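Local coordinates for single-stranded DNA-binding protein (Mycobacterium smegmatis, PDB 5GQO) that probably binds single-stranded DNA through an OB fold, as other bacterial SSB proteins do, and assembles as a tetramer, at residues F28-N33 and V96-H101; Y49-A54 and V76-N81. All blocks are in the same frame, centred on the assembly; numbering follows the deposited sequence.

Interaction 1 of 2, residues F28-N33 and V96-H101; sequences FTVVGN and VVVVGH
Strand 28-31 runs antiparallel to strand 96-99, their axes 4.8 Å apart at an angle of 174°, and backbone hydrogen bonds join Phe28 with Gly100, Val30 with Val98 and Gly32 with Val96, two to each pair. In the middle pair Val98 N reaches Val30 O at 2.8 Å. Between these pairs CA-H...O contacts add to the ladder, the shortest from Thr29 CA to Val98 O at 3.2 Å.

Phe28, Val30, Val96 and Val98 share one face of the sheet. Val30 and Val98 lie side by side there; with a chi1 of 64°, Val30 sets CG1 between its own N and carbonyl carbon, and this methyl meets Val98 CB at 3.7 Å. Val96 CG2 rests 3.8 Å from Gly32 O, beside the corner the chain turns at Gly32. The other face carries Thr29, Val31, Val97 and Val99. Here Thr29 OG1 passes Val99 CG2 at 4.0 Å, but its hydroxyl is hydrogen-bonded to Thr29 OG1 of the second subunit, and Val97 packs on Val97 of that same subunit.

The chain turns a corner at both glycines. Inward, Phe28 and Val98 pack on Val120 of strand 117-122 and Val96 on Leu90, within the OB-fold barrel; Phe28 and Val30 also reach Leu102 and Thr26 of the third subunit, while the opposite face is turned to the second.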
loop_
_atom_site.group_PDB
_atom_site.type_symbol
_atom_site.label_atom_id
_atom_site.label_comp_id
_atom_site.label_asym_id
_atom_site.label_seq_id
_atom_site.Cartn_x
_atom_site.Cartn_y
_atom_site.Cartn_z
ATOM N N PHE B 28 -3.615 4.326 -1.151
ATOM C CA PHE B 28 -4.581 3.382 -0.670
ATOM C C PHE B 28 -5.074 2.498 -1.799
ATOM O O PHE B 28 -5.275 2.971 -2.940
ATOM C CB PHE B 28 -5.729 4.160 -0.078
ATOM C CG PHE B 28 -6.823 3.297 0.498
ATOM C CD1 PHE B 28 -6.559 2.440 1.558
ATOM C CD2 PHE B 28 -8.092 3.344 0.000
ATOM C CE1 PHE B 28 -7.552 1.651 2.119
ATOM C CE2 PHE B 28 -9.111 2.580 0.568
ATOM C CZ PHE B 28 -8.840 1.725 1.620
ATOM N N THR B 29 -5.319 1.235 -1.450
ATOM C CA THR B 29 -5.897 0.256 -2.325
ATOM C C THR B 29 -6.970 -0.506 -1.601
ATOM O O THR B 29 -6.782 -0.877 -0.470
ATOM C CB THR B 29 -4.909 -0.764 -2.758
ATOM O OG1 THR B 29 -3.908 -0.153 -3.581
ATOM C CG2 THR B 29 -5.652 -1.837 -3.594
ATOM N N VAL B 30 -8.128 -0.679 -2.233
ATOM C CA VAL B 30 -9.171 -1.547 -1.698
ATOM C C VAL B 30 -9.738 -2.432 -2.808
ATOM O O VAL B 30 -9.903 -2.005 -3.940
ATOM C CB VAL B 30 -10.311 -0.766 -0.983
ATOM C CG1 VAL B 30 -11.081 0.142 -1.932
ATOM C CG2 VAL B 30 -11.277 -1.718 -0.300
ATOM N N VAL B 31 -10.016 -3.666 -2.456
ATOM C CA VAL B 31 -10.618 -4.629 -3.371
ATOM C C VAL B 31 -11.959 -5.064 -2.746
ATOM O O VAL B 31 -12.012 -5.392 -1.575
ATOM C CB VAL B 31 -9.708 -5.857 -3.512
ATOM C CG1 VAL B 31 -10.422 -6.939 -4.273
ATOM C CG2 VAL B 31 -8.376 -5.466 -4.155
ATOM N N GLY B 32 -13.045 -5.034 -3.501
ATOM C CA GLY B 32 -14.331 -5.403 -2.935
ATOM C C GLY B 32 -15.440 -5.328 -3.967
ATOM O O GLY B 32 -15.306 -5.836 -5.073
ATOM N N ASN B 33 -16.528 -4.673 -3.585
ATOM C CA ASN B 33 -17.727 -4.567 -4.389
ATOM C C ASN B 33 -18.342 -3.202 -4.228
ATOM O O ASN B 33 -18.365 -2.665 -3.119
ATOM C CB ASN B 33 -18.753 -5.603 -3.933
ATOM C CG ASN B 33 -18.316 -6.988 -4.251
ATOM O OD1 ASN B 33 -17.567 -7.592 -3.498
ATOM N ND2 ASN B 33 -18.715 -7.476 -5.416
ATOM N N VAL B 96 -14.787 -4.796 -7.606
ATOM C CA VAL B 96 -13.893 -3.698 -7.992
ATOM C C VAL B 96 -12.530 -3.763 -7.360
ATOM O O VAL B 96 -12.382 -4.195 -6.208
ATOM C CB VAL B 96 -14.335 -2.286 -7.480
ATOM C CG1 VAL B 96 -14.660 -1.368 -8.583
ATOM C CG2 VAL B 96 -15.442 -2.343 -6.464
ATOM N N VAL B 97 -11.560 -3.209 -8.082
ATOM C CA VAL B 97 -10.231 -2.895 -7.560
ATOM C C VAL B 97 -10.149 -1.382 -7.611
ATOM O O VAL B 97 -10.363 -0.810 -8.675
ATOM C CB VAL B 97 -9.147 -3.476 -8.460
ATOM C CG1 VAL B 97 -7.758 -3.133 -7.958
ATOM C CG2 VAL B 97 -9.282 -4.969 -8.488
ATOM N N VAL B 98 -9.852 -0.749 -6.486
ATOM C CA VAL B 98 -9.747 0.706 -6.418
ATOM C C VAL B 98 -8.373 1.123 -5.863
ATOM O O VAL B 98 -7.965 0.689 -4.767
ATOM C CB VAL B 98 -10.787 1.288 -5.473
ATOM C CG1 VAL B 98 -10.593 2.771 -5.359
ATOM C CG2 VAL B 98 -12.180 0.972 -5.964
ATOM N N VAL B 99 -7.688 1.979 -6.610
ATOM C CA VAL B 99 -6.431 2.533 -6.210
ATOM C C VAL B 99 -6.515 4.058 -6.183
ATOM O O VAL B 99 -7.091 4.633 -7.083
ATOM C CB VAL B 99 -5.355 2.164 -7.188
ATOM C CG1 VAL B 99 -3.998 2.730 -6.737
ATOM C CG2 VAL B 99 -5.288 0.669 -7.284
ATOM N N GLY B 100 -5.960 4.698 -5.144
ATOM C CA GLY B 100 -5.896 6.153 -5.113
ATOM C C GLY B 100 -5.292 6.706 -3.836
ATOM O O GLY B 100 -4.300 6.211 -3.347
ATOM N N HIS B 101 -5.932 7.711 -3.265
ATOM C CA HIS B 101 -5.437 8.320 -2.057
ATOM C C HIS B 101 -6.565 8.481 -1.099
ATOM O O HIS B 101 -7.677 8.763 -1.506
ATOM C CB HIS B 101 -4.727 9.644 -2.370
ATOM C CG HIS B 101 -3.559 9.473 -3.282
ATOM N ND1 HIS B 101 -2.308 9.102 -2.834
ATOM C CD2 HIS B 101 -3.449 9.620 -4.615
ATOM C CE1 HIS B 101 -1.473 9.008 -3.855
ATOM N NE2 HIS B 101 -2.137 9.344 -4.942
#

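Interaction 2 of 2, residues Y49-A54 and V76-N81; sequences YKFRVA and VNCWGN
The Phe51 ring lies against Val76 and Cys78 of the facing strand, the hydrophobic first shell of this contact. Val76 CB sits over one face of the ring, displaced toward the rim, in a CH-pi contact 4.2 Å from the centroid. CG1 of the same valine reaches Phe51 CZ at 3.9 Å. The sulfur comes in obliquely: Cys78 SG lies 3.7 Å from Phe51 CE2, a Cys sulfur-aromatic contact. A chi1 of 49°, with CG between the backbone N and carbonyl carbon, swings the phenyl group across toward strand 76-79. Val76 also meets Val53 at a slant, CG2 to CG2 at 3.5 Å, and this same Val76 methyl touches the ring as well.

The backbone fixes this register. Strands 49-54 and 76-79 are antiparallel at 163°, and the Tyr49-Cys78 and Phe51-Val76 pairs each have two hydrogen bonds. The straightest runs from Val76 N to Phe51 O, 2.8 Å long with 175° at the hydrogen. Lys50 and Asn77, the non-hydrogen-bonded pair between them, stand side by side on the other face. Asn77 OD1 approaches Lys50 CB at 3.6 Å, while its ND2 is hydrogen-bonded to Glu119.

Farther out, Tyr49 and Phe51 both pack on Pro38, which binds calcium in a crystal structure of this protein, although no calcium is bound to this chain. The same two aromatic residues touch Val86 of helix 80-89, and Tyr49 also meets Ala83 and Ser87. Strand 46-55 runs between strands 33-43 and 73-79 in the OB-fold sheet; strand 73-79 pairs in turn with 117-122 in parallel and is followed in the chain by helix 80-89, which packs against the aromatic face.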
loop_
_atom_site.group_PDB
_atom_site.type_symbol
_atom_site.label_atom_id
_atom_site.label_comp_id
_atom_site.label_asym_id
_atom_site.label_seq_id
_atom_site.Cartn_x
_atom_site.Cartn_y
_atom_site.Cartn_z
ATOM N N TYR B 49 -18.056 10.837 -10.382
ATOM C CA TYR B 49 -18.849 9.645 -10.244
ATOM C C TYR B 49 -18.412 8.975 -8.990
ATOM O O TYR B 49 -17.254 8.624 -8.808
ATOM C CB TYR B 49 -18.579 8.767 -11.423
ATOM C CG TYR B 49 -19.615 7.728 -11.685
ATOM C CD1 TYR B 49 -20.887 8.086 -12.093
ATOM C CD2 TYR B 49 -19.308 6.370 -11.591
ATOM C CE1 TYR B 49 -21.836 7.119 -12.368
ATOM C CE2 TYR B 49 -20.237 5.403 -11.866
ATOM C CZ TYR B 49 -21.503 5.780 -12.251
ATOM O OH TYR B 49 -22.439 4.826 -12.547
ATOM N N LYS B 50 -19.345 8.805 -8.085
ATOM C CA LYS B 50 -18.999 8.380 -6.787
ATOM C C LYS B 50 -19.928 7.310 -6.266
ATOM O O LYS B 50 -21.097 7.231 -6.632
ATOM C CB LYS B 50 -18.993 9.573 -5.867
ATOM C CG LYS B 50 -20.312 10.245 -5.657
ATOM C CD LYS B 50 -20.248 11.141 -4.435
ATOM C CE LYS B 50 -20.616 10.405 -3.153
ATOM N NZ LYS B 50 -20.472 11.256 -1.930
ATOM N N PHE B 51 -19.408 6.478 -5.382
ATOM C CA PHE B 51 -20.138 5.302 -4.973
ATOM C C PHE B 51 -19.498 4.739 -3.765
ATOM O O PHE B 51 -18.399 5.142 -3.362
ATOM C CB PHE B 51 -20.171 4.279 -6.142
ATOM C CG PHE B 51 -18.827 4.003 -6.791
ATOM C CD1 PHE B 51 -18.024 3.034 -6.296
ATOM C CD2 PHE B 51 -18.381 4.717 -7.862
ATOM C CE1 PHE B 51 -16.763 2.770 -6.841
ATOM C CE2 PHE B 51 -17.135 4.444 -8.448
ATOM C CZ PHE B 51 -16.315 3.484 -7.914
ATOM N N ARG B 52 -20.164 3.767 -3.174
ATOM C CA ARG B 52 -19.695 3.181 -1.928
ATOM C C ARG B 52 -19.125 1.793 -2.206
ATOM O O ARG B 52 -19.650 1.069 -3.047
ATOM C CB ARG B 52 -20.913 3.075 -1.059
ATOM C CG ARG B 52 -20.680 3.082 0.430
ATOM C CD ARG B 52 -21.200 4.349 1.033
ATOM N NE ARG B 52 -20.182 4.827 1.939
ATOM C CZ ARG B 52 -19.953 4.289 3.128
ATOM N NH1 ARG B 52 -18.989 4.794 3.899
ATOM N NH2 ARG B 52 -20.699 3.261 3.554
ATOM N N VAL B 53 -18.029 1.445 -1.531
ATOM C CA VAL B 53 -17.368 0.144 -1.713
ATOM C C VAL B 53 -17.251 -0.578 -0.372
ATOM O O VAL B 53 -16.888 0.036 0.634
ATOM C CB VAL B 53 -15.960 0.240 -2.342
ATOM C CG1 VAL B 53 -15.308 -1.150 -2.412
ATOM C CG2 VAL B 53 -16.048 0.805 -3.738
ATOM N N ALA B 54 -17.568 -1.873 -0.400
ATOM C CA ALA B 54 -17.375 -2.779 0.728
ATOM C C ALA B 54 -16.281 -3.741 0.373
ATOM O O ALA B 54 -16.227 -4.295 -0.746
ATOM C CB ALA B 54 -18.623 -3.559 0.995
ATOM N N VAL B 76 -15.880 6.184 -2.751
ATOM C CA VAL B 76 -14.867 6.352 -3.787
ATOM C C VAL B 76 -15.319 7.470 -4.708
ATOM O O VAL B 76 -16.485 7.512 -5.074
ATOM C CB VAL B 76 -14.743 5.091 -4.636
ATOM C CG1 VAL B 76 -13.650 5.257 -5.643
ATOM C CG2 VAL B 76 -14.458 3.895 -3.754
ATOM N N ASN B 77 -14.402 8.344 -5.106
ATOM C CA ASN B 77 -14.715 9.438 -5.984
ATOM C C ASN B 77 -13.890 9.298 -7.237
ATOM O O ASN B 77 -12.685 9.328 -7.164
ATOM C CB ASN B 77 -14.316 10.751 -5.367
ATOM C CG ASN B 77 -15.061 11.069 -4.116
ATOM O OD1 ASN B 77 -16.254 10.857 -4.003
ATOM N ND2 ASN B 77 -14.351 11.622 -3.160
ATOM N N CYS B 78 -14.534 9.198 -8.395
ATOM C CA CYS B 78 -13.831 9.199 -9.644
ATOM C C CYS B 78 -14.117 10.488 -10.440
ATOM O O CYS B 78 -15.230 11.006 -10.449
ATOM C CB CYS B 78 -14.286 7.999 -10.443
ATOM S SG CYS B 78 -14.238 6.460 -9.540
ATOM N N TRP B 79 -13.103 10.982 -11.120
ATOM C CA TRP B 79 -13.158 12.251 -11.811
ATOM C C TRP B 79 -12.673 12.038 -13.222
ATOM O O TRP B 79 -11.887 11.135 -13.492
ATOM C CB TRP B 79 -12.207 13.280 -11.140
ATOM C CG TRP B 79 -12.584 13.688 -9.749
ATOM C CD1 TRP B 79 -12.113 13.172 -8.585
ATOM C CD2 TRP B 79 -13.504 14.713 -9.386
ATOM N NE1 TRP B 79 -12.718 13.788 -7.510
ATOM C CE2 TRP B 79 -13.575 14.742 -7.988
ATOM C CE3 TRP B 79 -14.281 15.617 -10.114
ATOM C CZ2 TRP B 79 -14.396 15.644 -7.308
ATOM C CZ3 TRP B 79 -15.114 16.501 -9.435
ATOM C CH2 TRP B 79 -15.150 16.519 -8.054
ATOM N N GLY B 80 -13.101 12.890 -14.131
ATOM C CA GLY B 80 -12.471 12.929 -15.451
ATOM C C GLY B 80 -12.723 11.692 -16.277
ATOM O O GLY B 80 -13.827 11.096 -16.251
ATOM N N ASN B 81 -11.691 11.284 -16.992
ATOM C CA ASN B 81 -11.750 10.062 -17.736
ATOM C C ASN B 81 -12.098 8.816 -16.875
ATOM O O ASN B 81 -12.716 7.865 -17.377
ATOM C CB ASN B 81 -10.417 9.888 -18.431
ATOM C CG ASN B 81 -10.282 10.805 -19.632
ATOM O OD1 ASN B 81 -11.251 11.058 -20.355
ATOM N ND2 ASN B 81 -9.092 11.295 -19.859
#

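How the interactions relate
Both contacts are antiparallel strand pairs of the same curled OB-fold sheet, with interaction 2 nested along the chain inside the loop closed by interaction 1. Their centres are 10 Å apart and they touch directly: Asn33 N makes a probable hydrogen bond to Ala54 O, and Val98 CG1 packs on Val76 CG1, joining the two inner faces. The side-chain contacts of interaction 1 are mainly between valines and only partly buried within the assembly, its Thr29/Val97/Val99 face meeting the second subunit. Interaction 2 is the more buried; its inner side joins a phenyl ring and a cysteine sulfur to valines, packed against helix 80-89, whereas its other face bears polar side chains.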